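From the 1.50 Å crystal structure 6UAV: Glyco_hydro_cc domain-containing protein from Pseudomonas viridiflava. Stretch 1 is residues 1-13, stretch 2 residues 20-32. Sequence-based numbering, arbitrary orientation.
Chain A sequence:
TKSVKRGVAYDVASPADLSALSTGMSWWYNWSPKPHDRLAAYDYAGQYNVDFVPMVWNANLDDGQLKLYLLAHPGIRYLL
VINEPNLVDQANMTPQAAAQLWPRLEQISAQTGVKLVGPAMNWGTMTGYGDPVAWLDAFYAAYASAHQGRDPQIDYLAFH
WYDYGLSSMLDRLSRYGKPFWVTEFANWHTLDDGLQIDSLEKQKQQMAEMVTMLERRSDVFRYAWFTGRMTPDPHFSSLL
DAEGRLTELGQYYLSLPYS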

# COMPACT_ATOMS: atom_id res chain seq x y z
N THR A 1 3.64 -9.33 20.41
CA THR A 1 2.25 -9.11 19.89
C THR A 1 2.14 -7.69 19.33
O THR A 1 2.69 -6.75 19.92
CB THR A 1 1.18 -9.31 20.96
OG1 THR A 1 1.42 -10.60 21.55
CG2 THR A 1 -0.22 -9.22 20.39
N LYS A 2 1.46 -7.54 18.22
CA LYS A 2 1.47 -6.24 17.53
C LYS A 2 0.28 -6.21 16.57
O LYS A 2 -0.46 -7.23 16.46
CB LYS A 2 2.81 -6.06 16.81
CG LYS A 2 3.08 -7.18 15.84
CD LYS A 2 4.48 -7.13 15.22
CE LYS A 2 4.82 -8.42 14.52
NZ LYS A 2 6.23 -8.47 14.05
N SER A 3 0.05 -5.06 15.95
CA SER A 3 -1.13 -4.90 15.08
C SER A 3 -0.97 -5.72 13.81
O SER A 3 0.02 -5.50 13.08
CB SER A 3 -1.31 -3.49 14.65
OG SER A 3 -2.47 -3.44 13.84
N VAL A 4 -1.93 -6.53 13.39
CA VAL A 4 -1.86 -7.17 12.03
C VAL A 4 -1.92 -6.09 10.96
O VAL A 4 -1.49 -6.35 9.85
CB VAL A 4 -2.98 -8.21 11.80
CG1 VAL A 4 -4.35 -7.58 11.96
CG2 VAL A 4 -2.85 -8.93 10.43
N LYS A 5 -2.45 -4.89 11.26
CA LYS A 5 -2.64 -3.86 10.18
C LYS A 5 -1.31 -3.18 9.84
O LYS A 5 -1.20 -2.60 8.77
CB LYS A 5 -3.59 -2.77 10.65
CG LYS A 5 -4.93 -3.26 11.17
CD LYS A 5 -6.01 -2.20 10.95
CE LYS A 5 -7.33 -2.56 11.63
NZ LYS A 5 -8.45 -1.70 11.14
N ARG A 6 -0.37 -3.13 10.79
CA ARG A 6 0.70 -2.11 10.75
C ARG A 6 1.83 -2.51 9.80
O ARG A 6 2.53 -3.44 10.07
CB ARG A 6 1.18 -1.80 12.17
CG ARG A 6 2.12 -0.62 12.18
CD ARG A 6 2.20 0.07 13.53
NE ARG A 6 0.89 0.33 14.11
CZ ARG A 6 0.62 0.48 15.41
NH1 ARG A 6 1.57 0.52 16.33
NH2 ARG A 6 -0.64 0.61 15.76
N GLY A 7 2.05 -1.73 8.75
CA GLY A 7 3.10 -2.02 7.78
C GLY A 7 3.93 -0.81 7.44
O GLY A 7 3.69 0.31 7.92
N VAL A 8 4.88 -1.06 6.55
CA VAL A 8 5.75 0.00 6.01
C VAL A 8 5.82 -0.18 4.50
O VAL A 8 6.01 -1.30 4.05
CB VAL A 8 7.14 -0.04 6.70
CG1 VAL A 8 8.00 1.12 6.21
CG2 VAL A 8 6.96 0.04 8.23
N ALA A 9 5.82 0.94 3.77
CA ALA A 9 5.99 0.99 2.31
C ALA A 9 7.44 1.35 2.03
O ALA A 9 7.78 2.52 2.23
CB ALA A 9 5.05 2.01 1.73
N TYR A 10 8.31 0.37 1.88
CA TYR A 10 9.77 0.58 1.85
C TYR A 10 10.43 -0.69 1.36
O TYR A 10 10.07 -1.75 1.83
CB TYR A 10 10.34 0.95 3.22
CG TYR A 10 11.81 1.28 3.26
CD1 TYR A 10 12.28 2.40 2.60
CD2 TYR A 10 12.71 0.52 3.99
CE1 TYR A 10 13.62 2.73 2.65
CE2 TYR A 10 14.07 0.81 3.99
CZ TYR A 10 14.52 1.93 3.32
OH TYR A 10 15.85 2.32 3.33
N ASP A 11 11.47 -0.58 0.55
CA ASP A 11 12.21 -1.78 0.11
C ASP A 11 13.20 -2.16 1.22
O ASP A 11 14.42 -1.97 1.07
CB ASP A 11 12.88 -1.53 -1.24
CG ASP A 11 13.44 -2.79 -1.86
OD1 ASP A 11 12.97 -3.90 -1.49
OD2 ASP A 11 14.24 -2.64 -2.79
N VAL A 12 12.69 -2.83 2.25
CA VAL A 12 13.56 -3.26 3.38
C VAL A 12 14.62 -4.20 2.81
O VAL A 12 14.26 -5.20 2.12
CB VAL A 12 12.74 -3.97 4.45
CG1 VAL A 12 13.66 -4.47 5.53
CG2 VAL A 12 11.66 -3.07 5.02
N ALA A 13 15.91 -3.88 3.03
CA ALA A 13 17.06 -4.64 2.47
C ALA A 13 17.85 -5.33 3.61
O ALA A 13 18.24 -6.54 3.49
CB ALA A 13 17.90 -3.71 1.64
N ALA A 20 14.74 -3.85 14.00
CA ALA A 20 14.27 -2.54 14.53
C ALA A 20 12.74 -2.45 14.34
O ALA A 20 12.00 -2.08 15.30
CB ALA A 20 15.04 -1.44 13.81
N LEU A 21 12.26 -2.81 13.14
CA LEU A 21 10.84 -2.62 12.75
C LEU A 21 9.95 -3.68 13.40
O LEU A 21 8.80 -3.39 13.61
CB LEU A 21 10.67 -2.67 11.24
CG LEU A 21 11.28 -1.49 10.50
CD1 LEU A 21 11.35 -1.82 9.04
CD2 LEU A 21 10.53 -0.18 10.77
N SER A 22 10.45 -4.86 13.68
CA SER A 22 9.54 -6.02 13.82
C SER A 22 8.86 -6.04 15.17
O SER A 22 7.89 -6.77 15.30
CB SER A 22 10.30 -7.29 13.57
OG SER A 22 11.24 -7.46 14.58
N THR A 23 9.27 -5.19 16.11
CA THR A 23 8.57 -5.07 17.42
C THR A 23 7.14 -4.56 17.23
O THR A 23 6.28 -4.96 18.03
CB THR A 23 9.36 -4.22 18.41
OG1 THR A 23 9.40 -2.91 17.83
CG2 THR A 23 10.72 -4.84 18.65
N GLY A 24 6.89 -3.71 16.26
CA GLY A 24 5.53 -3.16 16.01
C GLY A 24 5.00 -3.36 14.58
O GLY A 24 3.84 -3.01 14.36
N MET A 25 5.80 -3.79 13.62
CA MET A 25 5.42 -3.84 12.19
C MET A 25 5.10 -5.29 11.84
O MET A 25 5.99 -6.14 12.11
CB MET A 25 6.60 -3.40 11.31
CG MET A 25 6.29 -3.46 9.85
SD MET A 25 7.72 -3.23 8.68
CE MET A 25 8.50 -4.83 8.78
N SER A 26 3.94 -5.56 11.25
CA SER A 26 3.53 -6.91 10.80
C SER A 26 3.93 -7.16 9.35
O SER A 26 4.15 -8.33 9.01
CB SER A 26 2.09 -7.08 11.04
OG SER A 26 1.94 -7.32 12.42
N TRP A 27 4.04 -6.14 8.49
CA TRP A 27 4.26 -6.45 7.06
C TRP A 27 4.93 -5.30 6.34
O TRP A 27 4.96 -4.17 6.85
CB TRP A 27 2.92 -6.82 6.40
CG TRP A 27 2.00 -5.65 6.23
CD1 TRP A 27 1.29 -5.01 7.22
CD2 TRP A 27 1.79 -4.87 5.04
NE1 TRP A 27 0.62 -3.93 6.72
CE2 TRP A 27 0.90 -3.83 5.37
CE3 TRP A 27 2.23 -4.98 3.73
CZ2 TRP A 27 0.41 -2.96 4.41
CZ3 TRP A 27 1.75 -4.12 2.79
CH2 TRP A 27 0.89 -3.10 3.12
N TRP A 28 5.43 -5.59 5.18
CA TRP A 28 5.95 -4.54 4.28
C TRP A 28 5.74 -4.93 2.84
O TRP A 28 5.43 -6.08 2.54
CB TRP A 28 7.44 -4.24 4.54
CG TRP A 28 8.45 -5.12 3.84
CD1 TRP A 28 9.16 -4.76 2.73
CD2 TRP A 28 8.89 -6.44 4.17
NE1 TRP A 28 10.04 -5.74 2.38
CE2 TRP A 28 9.91 -6.78 3.25
CE3 TRP A 28 8.55 -7.35 5.19
CZ2 TRP A 28 10.57 -8.01 3.29
CZ3 TRP A 28 9.25 -8.54 5.23
CH2 TRP A 28 10.19 -8.88 4.28
N TYR A 29 5.99 -3.98 1.95
CA TYR A 29 6.00 -4.30 0.52
C TYR A 29 6.94 -3.30 -0.11
O TYR A 29 7.31 -2.35 0.57
CB TYR A 29 4.57 -4.26 -0.06
CG TYR A 29 4.07 -2.87 -0.31
CD1 TYR A 29 3.65 -2.04 0.74
CD2 TYR A 29 4.02 -2.38 -1.59
CE1 TYR A 29 3.18 -0.76 0.48
CE2 TYR A 29 3.56 -1.12 -1.85
CZ TYR A 29 3.15 -0.29 -0.81
OH TYR A 29 2.67 0.96 -1.07
N ASN A 30 7.31 -3.55 -1.35
CA ASN A 30 8.39 -2.78 -2.01
C ASN A 30 8.00 -2.46 -3.45
O ASN A 30 8.91 -2.18 -4.21
CB ASN A 30 9.73 -3.51 -1.96
CG ASN A 30 9.74 -4.76 -2.81
OD1 ASN A 30 8.70 -5.11 -3.39
ND2 ASN A 30 10.91 -5.39 -2.90
N TRP A 31 6.72 -2.38 -3.75
CA TRP A 31 6.20 -2.03 -5.09
C TRP A 31 6.65 -3.05 -6.15
O TRP A 31 6.58 -2.74 -7.31
CB TRP A 31 6.60 -0.61 -5.51
CG TRP A 31 6.08 0.41 -4.55
CD1 TRP A 31 4.86 1.02 -4.57
CD2 TRP A 31 6.80 1.00 -3.44
NE1 TRP A 31 4.75 1.91 -3.54
CE2 TRP A 31 5.91 1.92 -2.82
CE3 TRP A 31 8.09 0.84 -2.93
CZ2 TRP A 31 6.31 2.68 -1.70
CZ3 TRP A 31 8.48 1.61 -1.85
CH2 TRP A 31 7.59 2.48 -1.24
N SER A 32 7.07 -4.25 -5.76
CA SER A 32 7.67 -5.20 -6.73
C SER A 32 7.23 -6.60 -6.38
O SER A 32 6.67 -6.84 -5.30
CB SER A 32 9.18 -5.09 -6.75
OG SER A 32 9.68 -6.00 -5.83
O HOH W 1 1.75 -2.85 16.16
O HOH W 2 12.33 -5.72 0.45

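A backbone ladder between two parallel strands is often supplemented by side chains that reach across to the partner, extending the pairing beyond the strand ends. The contact between residues 1-13 and 20-32 of this Pseudomonas viridiflava protein is a compact example, burying 989 Å² in all.

The second stretch enters as a helix, and Leu21 points toward the first stretch, its CD1 lying 4.2 Å from Val12 CG2 and its CD2 4.4 Å from Val8 CG2. Just beyond, the chain turns its carbonyls to a cation: Lys2, extended beyond a p chi1, places NZ 2.7 Å from Ser22 O and 3.0 Å from Met25 O, hydrogen bonding to both. Gly24 joins in through a single water, which accepts from Ser3 N and donates to Gly24 O, at 2.8 Å from each. Met25 adds an apolar contact, its SD 3.4 Å from Val8 CG2.

Ser26 then binds with both side chain and backbone. Its OG donates to Ser3 O at 2.7 Å, at the start of the type I turn from Ser3 to Arg6, while its N donates to Arg6 O at 2.8 Å. Trp27 N makes a weak bond to the same Arg6 O, at 3.5 Å.

From here the strands run parallel, with N-to-C directions 22° apart, and Gly7, Val8 and Ala9 pair with Trp27, Trp28 and Tyr29. The indole of Trp27 folds back across its partner: NE1 donates to Lys5 O at 3.0 Å, and Gly7 CA sits over the face of the five-membered ring, 3.6 Å from its centroid. Glycine makes room for this arrangement, since an ideal CB at Gly7 would lie 2.3 Å from Trp27 CE2. Trp27 O, meanwhile, accepts from Val8 N at 3.1 Å.

Trp28 occupies the other face of the sheet, with Val8. Val12 CG2 packs over its five-membered ring, 4.0 Å from the centroid. A water accepts from Trp28 NE1; the same water donates to Asp11 OD1 and also to Val12 O. The ladder continues as Tyr29 N donates weakly to Val8 O at 3.4 Å and Tyr29 O accepts from Tyr10 N at 3.2 Å. On the Trp27 side, Tyr29 CE1 lies 3.6 Å from Ala9 CB.

Past the strand, side chains take over again. Asn30 ND2 donates to Asp11 OD1 at 2.9 Å with an N-H...O angle of 163°, and Trp31 CZ2 approaches Ala9 CB to 3.7 Å. Thus polar side-chain bonds continue the association beyond both ends of the ladder.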